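PDB 3GZA: putative alpha-L-fucosidase from Bacteroides thetaiotaomicron VPI-5482, which probably hydrolyses terminal alpha-L-fucose residues from glycans, as a glycoside hydrolase of family 29. Local coordinates for residues Ala270-Glu282 against Asp289-Lys302. Residues are numbered along the deposited sequence; the frame is centred on the assembly and turned at random.
Sequences ADTPLRGANGRHE and DENNIYPLNTLMDK
Thr-272, near the end of strand 264-273, meets the edge of the Tyr-294 ring, its OG1 3.5 Å from CE2; a water bridges that hydroxyl to the phenol OH. Beyond the strand, Leu-274 O accepts a hydrogen bond of 2.9 Å from Tyr-294 N. With its CG anti to the backbone N (chi1 176°), the Leu-274 side chain lies alongside Ile-293 CG2 and carries CD1 to the Leu-299 methyls of helix 296-304. Arg-275 sends an extended chain past Ile-293 CG2, leaving one guanidinium face over Asp-289 O. Its NH1 reaches Asp-289 OD2 only through water, while NH2 pairs with Asp-329 of helix 327-344. Gly-276 rests on the Tyr-294 ring, its CA 3.9 Å from the centroid in a CH-pi contact; a CB here would clash with CE2. The opposite ring face carries Lys-302 CE. Ala-277 N donates to Asn-292 O (3.0 Å). Within the type I' turn that Ala-277 opens, Asn-278 ND2 meets Asn-292 OD1 on a lone pair at 2.9 Å, nearly straight at 166°, although the two amides are steeply inclined. Arg-280, bent at chi2 and chi3, grips Asp-289 side-on: NE binds OD1 and NH2 binds OD2, each 2.9 Å and on a syn lone pair. Asn-292 ND2 holds OD1 from its anti side, fixing the carboxylate's rotation. Glu-282 OE2 lies 3.3 Å above the centre of the Arg-280 guanidinium, whose NH2 also pairs with Glu-286. Were Arg-280 replaced by alanine, the buried Asp-289 carboxylate would probably lose its two-nitrogen grip, keeping Asn-292 and the water-mediated Arg-275. The beta-alpha connection of this TIM-barrel domain is thus held together at one end by two backbone hydrogen bonds and the Tyr-294 ring, and at the other by the Arg-280 guanidinium, shared between Asp-289, Glu-282 and Glu-286.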
ATOM      1  N   ALA A 270     -16.550 -18.204 -23.873  1.00 24.81           N
ATOM      2  CA  ALA A 270     -17.848 -17.606 -23.526  1.00 23.86           C
ATOM      3  C   ALA A 270     -17.844 -17.418 -22.030  1.00 24.34           C
ATOM      4  O   ALA A 270     -17.202 -18.188 -21.298  1.00 25.16           O
ATOM      5  CB  ALA A 270     -19.012 -18.523 -23.939  1.00 22.68           C
ATOM      6  N   ASP A 271     -18.501 -16.364 -21.533  1.00 23.66           N
ATOM      7  CA  ASP A 271     -18.564 -16.178 -20.099  1.00 24.56           C
ATOM      8  C   ASP A 271     -19.844 -15.468 -19.687  1.00 25.00           C
ATOM      9  O   ASP A 271     -20.447 -14.765 -20.504  1.00 24.66           O
ATOM     10  CB  ASP A 271     -17.309 -15.502 -19.495  1.00 24.29           C
ATOM     11  CG  ASP A 271     -17.075 -14.055 -19.910  1.00 27.10           C
ATOM     12  OD1 ASP A 271     -17.720 -13.480 -20.798  1.00 26.62           O
ATOM     13  OD2 ASP A 271     -16.127 -13.461 -19.300  1.00 26.76           O
ATOM     14  N   THR A 272     -20.216 -15.692 -18.431  1.00 24.61           N
ATOM     15  CA  THR A 272     -21.386 -15.034 -17.876  1.00 24.67           C
ATOM     16  C   THR A 272     -21.368 -15.171 -16.370  1.00 24.87           C
ATOM     17  O   THR A 272     -20.935 -16.157 -15.842  1.00 25.07           O
ATOM     18  CB  THR A 272     -22.707 -15.655 -18.388  1.00 26.22           C
ATOM     19  OG1 THR A 272     -23.849 -14.982 -17.804  1.00 25.91           O
ATOM     20  CG2 THR A 272     -22.820 -17.175 -18.088  1.00 26.41           C
ATOM     21  N   PRO A 273     -21.834 -14.134 -15.696  1.00 25.17           N
ATOM     22  CA  PRO A 273     -22.073 -14.335 -14.269  1.00 24.53           C
ATOM     23  C   PRO A 273     -23.219 -15.343 -14.116  1.00 25.57           C
ATOM     24  O   PRO A 273     -24.094 -15.414 -14.982  1.00 24.55           O
ATOM     25  CB  PRO A 273     -22.589 -12.980 -13.789  1.00 26.49           C
ATOM     26  CG  PRO A 273     -22.787 -12.166 -14.903  1.00 28.51           C
ATOM     27  CD  PRO A 273     -22.196 -12.771 -16.141  1.00 25.56           C
ATOM     28  N   LEU A 274     -23.189 -16.139 -13.044  1.00 24.49           N
ATOM     29  CA  LEU A 274     -24.355 -16.954 -12.704  1.00 24.13           C
ATOM     30  C   LEU A 274     -25.535 -16.056 -12.299  1.00 23.40           C
ATOM     31  O   LEU A 274     -26.685 -16.349 -12.622  1.00 23.39           O
ATOM     32  CB  LEU A 274     -23.998 -17.908 -11.575  1.00 24.59           C
ATOM     33  CG  LEU A 274     -25.130 -18.757 -11.031  1.00 24.31           C
ATOM     34  CD1 LEU A 274     -25.779 -19.662 -12.136  1.00 25.97           C
ATOM     35  CD2 LEU A 274     -24.650 -19.602  -9.809  1.00 25.11           C
ATOM     36  N   ARG A 275     -25.230 -14.961 -11.603  1.00 24.16           N
ATOM     37  CA  ARG A 275     -26.211 -14.029 -11.116  1.00 24.14           C
ATOM     38  C   ARG A 275     -26.520 -12.981 -12.186  1.00 24.92           C
ATOM     39  O   ARG A 275     -26.162 -11.778 -12.086  1.00 25.45           O
ATOM     40  CB  ARG A 275     -25.732 -13.397  -9.840  1.00 23.31           C
ATOM     41  CG  ARG A 275     -25.742 -14.395  -8.685  1.00 22.91           C
ATOM     42  CD  ARG A 275     -25.163 -13.844  -7.388  1.00 25.17           C
ATOM     43  NE  ARG A 275     -25.503 -14.752  -6.284  1.00 24.51           N
ATOM     44  CZ  ARG A 275     -25.776 -14.387  -5.031  1.00 24.89           C
ATOM     45  NH1 ARG A 275     -25.663 -13.127  -4.635  1.00 25.20           N
ATOM     46  NH2 ARG A 275     -26.163 -15.305  -4.149  1.00 25.74           N
ATOM     47  N   GLY A 276     -27.215 -13.458 -13.218  1.00 24.24           N
ATOM     48  CA  GLY A 276     -27.537 -12.633 -14.380  1.00 25.06           C
ATOM     49  C   GLY A 276     -29.007 -12.519 -14.720  1.00 24.53           C
ATOM     50  O   GLY A 276     -29.346 -12.021 -15.782  1.00 24.15           O
ATOM     51  N   ALA A 277     -29.910 -12.960 -13.846  1.00 22.65           N
ATOM     52  CA  ALA A 277     -31.320 -12.891 -14.073  1.00 23.00           C
ATOM     53  C   ALA A 277     -31.946 -11.609 -13.513  1.00 22.26           C
ATOM     54  O   ALA A 277     -31.318 -10.879 -12.769  1.00 22.47           O
ATOM     55  CB  ALA A 277     -32.035 -14.142 -13.414  1.00 22.58           C
ATOM     56  N   ASN A 278     -33.162 -11.360 -13.962  1.00 22.46           N
ATOM     57  CA  ASN A 278     -34.032 -10.311 -13.472  1.00 22.39           C
ATOM     58  C   ASN A 278     -33.431  -8.929 -13.621  1.00 23.21           C
ATOM     59  O   ASN A 278     -33.709  -8.037 -12.834  1.00 23.78           O
ATOM     60  CB  ASN A 278     -34.362 -10.599 -11.999  1.00 22.86           C
ATOM     61  CG  ASN A 278     -35.008 -11.983 -11.814  1.00 24.79           C
ATOM     62  OD1 ASN A 278     -35.843 -12.390 -12.605  1.00 23.96           O
ATOM     63  ND2 ASN A 278     -34.614 -12.702 -10.756  1.00 23.24           N
ATOM     64  N   GLY A 279     -32.622  -8.773 -14.664  1.00 22.44           N
ATOM     65  CA  GLY A 279     -32.046  -7.452 -14.966  1.00 23.23           C
ATOM     66  C   GLY A 279     -30.729  -7.176 -14.316  1.00 23.47           C
ATOM     67  O   GLY A 279     -30.176  -6.065 -14.445  1.00 24.68           O
ATOM     68  N   ARG A 280     -30.208  -8.151 -13.569  1.00 22.78           N
ATOM     69  CA  ARG A 280     -28.903  -8.055 -12.945  1.00 22.40           C
ATOM     70  C   ARG A 280     -27.832  -8.748 -13.795  1.00 23.75           C
ATOM     71  O   ARG A 280     -28.134  -9.450 -14.758  1.00 25.03           O
ATOM     72  CB  ARG A 280     -28.933  -8.665 -11.549  1.00 23.45           C
ATOM     73  CG  ARG A 280     -29.967  -8.025 -10.666  1.00 23.90           C
ATOM     74  CD  ARG A 280     -29.500  -6.701 -10.079  1.00 26.28           C
ATOM     75  NE  ARG A 280     -28.494  -6.865  -9.031  1.00 26.30           N
ATOM     76  CZ  ARG A 280     -27.618  -5.945  -8.645  1.00 26.51           C
ATOM     77  NH1 ARG A 280     -27.509  -4.779  -9.272  1.00 29.16           N
ATOM     78  NH2 ARG A 280     -26.763  -6.233  -7.704  1.00 26.26           N
ATOM     79  N   HIS A 281     -26.578  -8.498 -13.460  1.00 23.51           N
ATOM     80  CA  HIS A 281     -25.429  -9.068 -14.193  1.00 23.92           C
ATOM     81  C   HIS A 281     -24.235  -8.889 -13.272  1.00 24.65           C
ATOM     82  O   HIS A 281     -23.393  -7.977 -13.479  1.00 26.02           O
ATOM     83  CB  HIS A 281     -25.277  -8.327 -15.533  1.00 24.76           C
ATOM     84  CG  HIS A 281     -24.260  -8.907 -16.465  1.00 24.21           C
ATOM     85  ND1 HIS A 281     -24.560  -9.921 -17.344  1.00 23.57           N
ATOM     86  CD2 HIS A 281     -22.944  -8.638 -16.624  1.00 24.15           C
ATOM     87  CE1 HIS A 281     -23.456 -10.253 -18.010  1.00 24.41           C
ATOM     88  NE2 HIS A 281     -22.466  -9.484 -17.593  1.00 23.94           N
ATOM     89  N   GLU A 282     -24.148  -9.766 -12.266  1.00 24.44           N
ATOM     90  CA  GLU A 282     -23.248  -9.536 -11.156  1.00 25.10           C
ATOM     91  C   GLU A 282     -22.095 -10.523 -11.047  1.00 24.91           C
ATOM     92  O   GLU A 282     -22.320 -11.682 -10.768  1.00 26.09           O
ATOM     93  CB  GLU A 282     -24.033  -9.564  -9.848  1.00 25.99           C
ATOM     94  CG  GLU A 282     -25.261  -8.681  -9.897  1.00 25.73           C
ATOM     95  CD  GLU A 282     -25.034  -7.257 -10.420  1.00 26.54           C
ATOM     96  OE1 GLU A 282     -24.197  -6.489  -9.865  1.00 27.81           O
ATOM     97  OE2 GLU A 282     -25.779  -6.836 -11.336  1.00 25.58           O
ATOM     98  N   ASP A 289     -29.227 -10.528  -3.852  1.00 25.06           N
ATOM     99  CA  ASP A 289     -29.157 -11.089  -5.190  1.00 24.76           C
ATOM    100  C   ASP A 289     -29.425 -12.612  -5.187  1.00 24.87           C
ATOM    101  O   ASP A 289     -29.252 -13.250  -6.222  1.00 25.44           O
ATOM    102  CB  ASP A 289     -27.793 -10.824  -5.856  1.00 24.96           C
ATOM    103  CG  ASP A 289     -27.743  -9.505  -6.603  1.00 25.08           C
ATOM    104  OD1 ASP A 289     -28.810  -9.014  -7.048  1.00 25.10           O
ATOM    105  OD2 ASP A 289     -26.609  -8.964  -6.725  1.00 25.98           O
ATOM    106  N   GLU A 290     -29.903 -13.175  -4.073  1.00 25.94           N
ATOM    107  CA  GLU A 290     -30.121 -14.614  -4.001  1.00 26.20           C
ATOM    108  C   GLU A 290     -31.019 -15.147  -5.098  1.00 26.55           C
ATOM    109  O   GLU A 290     -30.835 -16.278  -5.580  1.00 27.07           O
ATOM    110  CB  GLU A 290     -30.689 -15.020  -2.633  1.00 27.56           C
ATOM    111  CG  GLU A 290     -29.697 -14.870  -1.503  1.00 28.60           C
ATOM    112  CD  GLU A 290     -29.417 -13.440  -1.064  1.00 28.50           C
ATOM    113  OE1 GLU A 290     -30.291 -12.550  -1.370  1.00 26.59           O
ATOM    114  OE2 GLU A 290     -28.338 -13.251  -0.399  1.00 28.18           O
ATOM    115  N   ASN A 291     -32.007 -14.369  -5.470  1.00 25.78           N
ATOM    116  CA  ASN A 291     -32.977 -14.834  -6.420  1.00 26.66           C
ATOM    117  C   ASN A 291     -32.661 -14.426  -7.861  1.00 24.54           C
ATOM    118  O   ASN A 291     -33.506 -14.644  -8.706  1.00 24.68           O
ATOM    119  CB  ASN A 291     -34.357 -14.419  -5.968  1.00 27.54           C
ATOM    120  CG  ASN A 291     -34.817 -15.250  -4.722  1.00 31.16           C
ATOM    121  OD1 ASN A 291     -34.618 -16.474  -4.676  1.00 40.03           O
ATOM    122  ND2 ASN A 291     -35.361 -14.586  -3.724  1.00 38.66           N
ATOM    123  N   ASN A 292     -31.454 -13.885  -8.095  1.00 24.02           N
ATOM    124  CA  ASN A 292     -31.059 -13.395  -9.397  1.00 24.35           C
ATOM    125  C   ASN A 292     -30.114 -14.333 -10.101  1.00 24.27           C
ATOM    126  O   ASN A 292     -29.554 -14.010 -11.108  1.00 25.00           O
ATOM    127  CB  ASN A 292     -30.527 -11.986  -9.267  1.00 23.94           C
ATOM    128  CG  ASN A 292     -31.610 -11.050  -8.746  1.00 23.69           C
ATOM    129  OD1 ASN A 292     -32.785 -11.213  -9.055  1.00 24.20           O
ATOM    130  ND2 ASN A 292     -31.222 -10.053  -7.958  1.00 26.78           N
ATOM    131  N   ILE A 293     -29.989 -15.538  -9.548  1.00 25.40           N
ATOM    132  CA  ILE A 293     -29.271 -16.605 -10.243  1.00 23.89           C
ATOM    133  C   ILE A 293     -30.073 -17.050 -11.474  1.00 22.97           C
ATOM    134  O   ILE A 293     -31.290 -17.042 -11.459  1.00 23.52           O
ATOM    135  CB  ILE A 293     -29.011 -17.852  -9.342  1.00 25.19           C
ATOM    136  CG1 ILE A 293     -30.280 -18.378  -8.728  1.00 26.69           C
ATOM    137  CG2 ILE A 293     -27.975 -17.484  -8.260  1.00 25.36           C
ATOM    138  CD1 ILE A 293     -30.105 -19.671  -7.868  1.00 27.57           C
ATOM    139  N   TYR A 294     -29.389 -17.343 -12.584  1.00 22.93           N
ATOM    140  CA  TYR A 294     -30.100 -17.792 -13.764  1.00 23.65           C
ATOM    141  C   TYR A 294     -30.856 -19.085 -13.544  1.00 23.42           C
ATOM    142  O   TYR A 294     -30.333 -19.996 -12.908  1.00 24.97           O
ATOM    143  CB  TYR A 294     -29.129 -18.023 -14.940  1.00 22.92           C
ATOM    144  CG  TYR A 294     -28.786 -16.783 -15.780  1.00 23.08           C
ATOM    145  CD1 TYR A 294     -29.777 -16.086 -16.401  1.00 23.29           C
ATOM    146  CD2 TYR A 294     -27.496 -16.362 -15.920  1.00 24.54           C
ATOM    147  CE1 TYR A 294     -29.505 -14.968 -17.161  1.00 24.18           C
ATOM    148  CE2 TYR A 294     -27.189 -15.271 -16.688  1.00 25.24           C
ATOM    149  CZ  TYR A 294     -28.192 -14.576 -17.314  1.00 23.58           C
ATOM    150  OH  TYR A 294     -27.921 -13.461 -18.143  1.00 23.76           O
ATOM    151  N   PRO A 295     -32.095 -19.170 -14.036  1.00 22.58           N
ATOM    152  CA  PRO A 295     -32.788 -20.448 -14.051  1.00 23.02           C
ATOM    153  C   PRO A 295     -32.029 -21.529 -14.804  1.00 23.54           C
ATOM    154  O   PRO A 295     -31.243 -21.243 -15.740  1.00 23.95           O
ATOM    155  CB  PRO A 295     -34.096 -20.122 -14.790  1.00 24.76           C
ATOM    156  CG  PRO A 295     -34.287 -18.733 -14.550  1.00 25.41           C
ATOM    157  CD  PRO A 295     -33.003 -18.080 -14.473  1.00 23.32           C
ATOM    158  N   LEU A 296     -32.280 -22.775 -14.425  1.00 24.06           N
ATOM    159  CA  LEU A 296     -31.654 -23.907 -15.096  1.00 25.14           C
ATOM    160  C   LEU A 296     -31.920 -23.914 -16.598  1.00 24.87           C
ATOM    161  O   LEU A 296     -31.004 -24.198 -17.371  1.00 25.70           O
ATOM    162  CB  LEU A 296     -32.173 -25.220 -14.464  1.00 24.68           C
ATOM    163  CG  LEU A 296     -31.661 -26.522 -15.118  1.00 27.33           C
ATOM    164  CD1 LEU A 296     -30.184 -26.635 -14.981  1.00 27.51           C
ATOM    165  CD2 LEU A 296     -32.380 -27.757 -14.574  1.00 26.59           C
ATOM    166  N   ASN A 297     -33.132 -23.584 -17.034  1.00 25.17           N
ATOM    167  CA  ASN A 297     -33.464 -23.609 -18.452  1.00 26.01           C
ATOM    168  C   ASN A 297     -32.611 -22.596 -19.229  1.00 25.90           C
ATOM    169  O   ASN A 297     -32.105 -22.894 -20.320  1.00 27.29           O
ATOM    170  CB  ASN A 297     -34.958 -23.418 -18.733  1.00 24.88           C
ATOM    171  N   THR A 298     -32.402 -21.422 -18.650  1.00 26.00           N
ATOM    172  CA  THR A 298     -31.514 -20.434 -19.279  1.00 25.13           C
ATOM    173  C   THR A 298     -30.061 -20.890 -19.338  1.00 24.38           C
ATOM    174  O   THR A 298     -29.398 -20.731 -20.382  1.00 24.54           O
ATOM    175  CB  THR A 298     -31.648 -19.089 -18.559  1.00 26.19           C
ATOM    176  OG1 THR A 298     -33.033 -18.735 -18.547  1.00 25.23           O
ATOM    177  CG2 THR A 298     -30.877 -18.013 -19.322  1.00 25.78           C
ATOM    178  N   LEU A 299     -29.570 -21.497 -18.258  1.00 24.21           N
ATOM    179  CA  LEU A 299     -28.219 -22.036 -18.243  1.00 24.31           C
ATOM    180  C   LEU A 299     -28.012 -23.120 -19.305  1.00 24.62           C
ATOM    181  O   LEU A 299     -26.930 -23.215 -19.891  1.00 25.30           O
ATOM    182  CB  LEU A 299     -27.899 -22.590 -16.847  1.00 24.77           C
ATOM    183  CG  LEU A 299     -27.731 -21.551 -15.744  1.00 25.69           C
ATOM    184  CD1 LEU A 299     -27.624 -22.217 -14.361  1.00 25.82           C
ATOM    185  CD2 LEU A 299     -26.521 -20.601 -16.073  1.00 25.73           C
HETATM  186  N   MSE A 300     -29.021 -23.948 -19.517  1.00 24.53           N
HETATM  187  CA  MSE A 300     -28.935 -24.992 -20.534  1.00 25.94           C
HETATM  188  C   MSE A 300     -28.912 -24.400 -21.935  1.00 25.12           C
HETATM  189  O   MSE A 300     -28.177 -24.881 -22.786  1.00 27.81           O
HETATM  190  CB  MSE A 300     -30.041 -26.005 -20.373  1.00 26.07           C
HETATM  191  CG  MSE A 300     -29.924 -26.781 -19.099  1.00 26.36           C
HETATM  192 SE   MSE A 300     -28.189 -27.632 -18.742  0.75 27.27          SE
HETATM  193  CE  MSE A 300     -28.035 -28.674 -20.435  1.00 26.03           C
ATOM    194  N   ASP A 301     -29.705 -23.360 -22.174  1.00 25.37           N
ATOM    195  CA  ASP A 301     -29.703 -22.640 -23.461  1.00 26.31           C
ATOM    196  C   ASP A 301     -28.263 -22.110 -23.673  1.00 25.74           C
ATOM    197  O   ASP A 301     -27.674 -22.272 -24.760  1.00 25.28           O
ATOM    198  CB  ASP A 301     -30.721 -21.480 -23.361  1.00 26.73           C
ATOM    199  CG  ASP A 301     -30.808 -20.594 -24.625  1.00 30.91           C
ATOM    200  OD1 ASP A 301     -30.923 -21.117 -25.750  1.00 31.37           O
ATOM    201  OD2 ASP A 301     -30.834 -19.320 -24.474  1.00 35.71           O
ATOM    202  N   LYS A 302     -27.667 -21.525 -22.631  1.00 25.75           N
ATOM    203  CA  LYS A 302     -26.309 -20.988 -22.769  1.00 25.64           C
ATOM    204  C   LYS A 302     -25.296 -22.080 -23.027  1.00 25.07           C
ATOM    205  O   LYS A 302     -24.400 -21.921 -23.881  1.00 23.47           O
ATOM    206  CB  LYS A 302     -25.931 -20.125 -21.577  1.00 26.94           C
ATOM    207  CG  LYS A 302     -26.803 -18.863 -21.466  1.00 28.37           C
ATOM    208  CD  LYS A 302     -26.435 -18.043 -20.260  1.00 29.35           C
ATOM    209  CE  LYS A 302     -27.388 -16.835 -20.140  1.00 31.17           C
ATOM    210  NZ  LYS A 302     -27.589 -16.130 -21.440  1.00 29.01           N
TER
HETATM  211  O   HOH W   1     -25.412 -12.848 -18.705  1.00 15.69           O
HETATM  212  O   HOH W   2     -24.504 -10.703  -6.238  1.00 12.26           O
HETATM  213  O   HOH W   3     -27.061 -11.864  -2.414  1.00 12.96           O
HETATM  214  O   HOH W   4     -26.354 -14.936  -1.109  1.00 14.19           O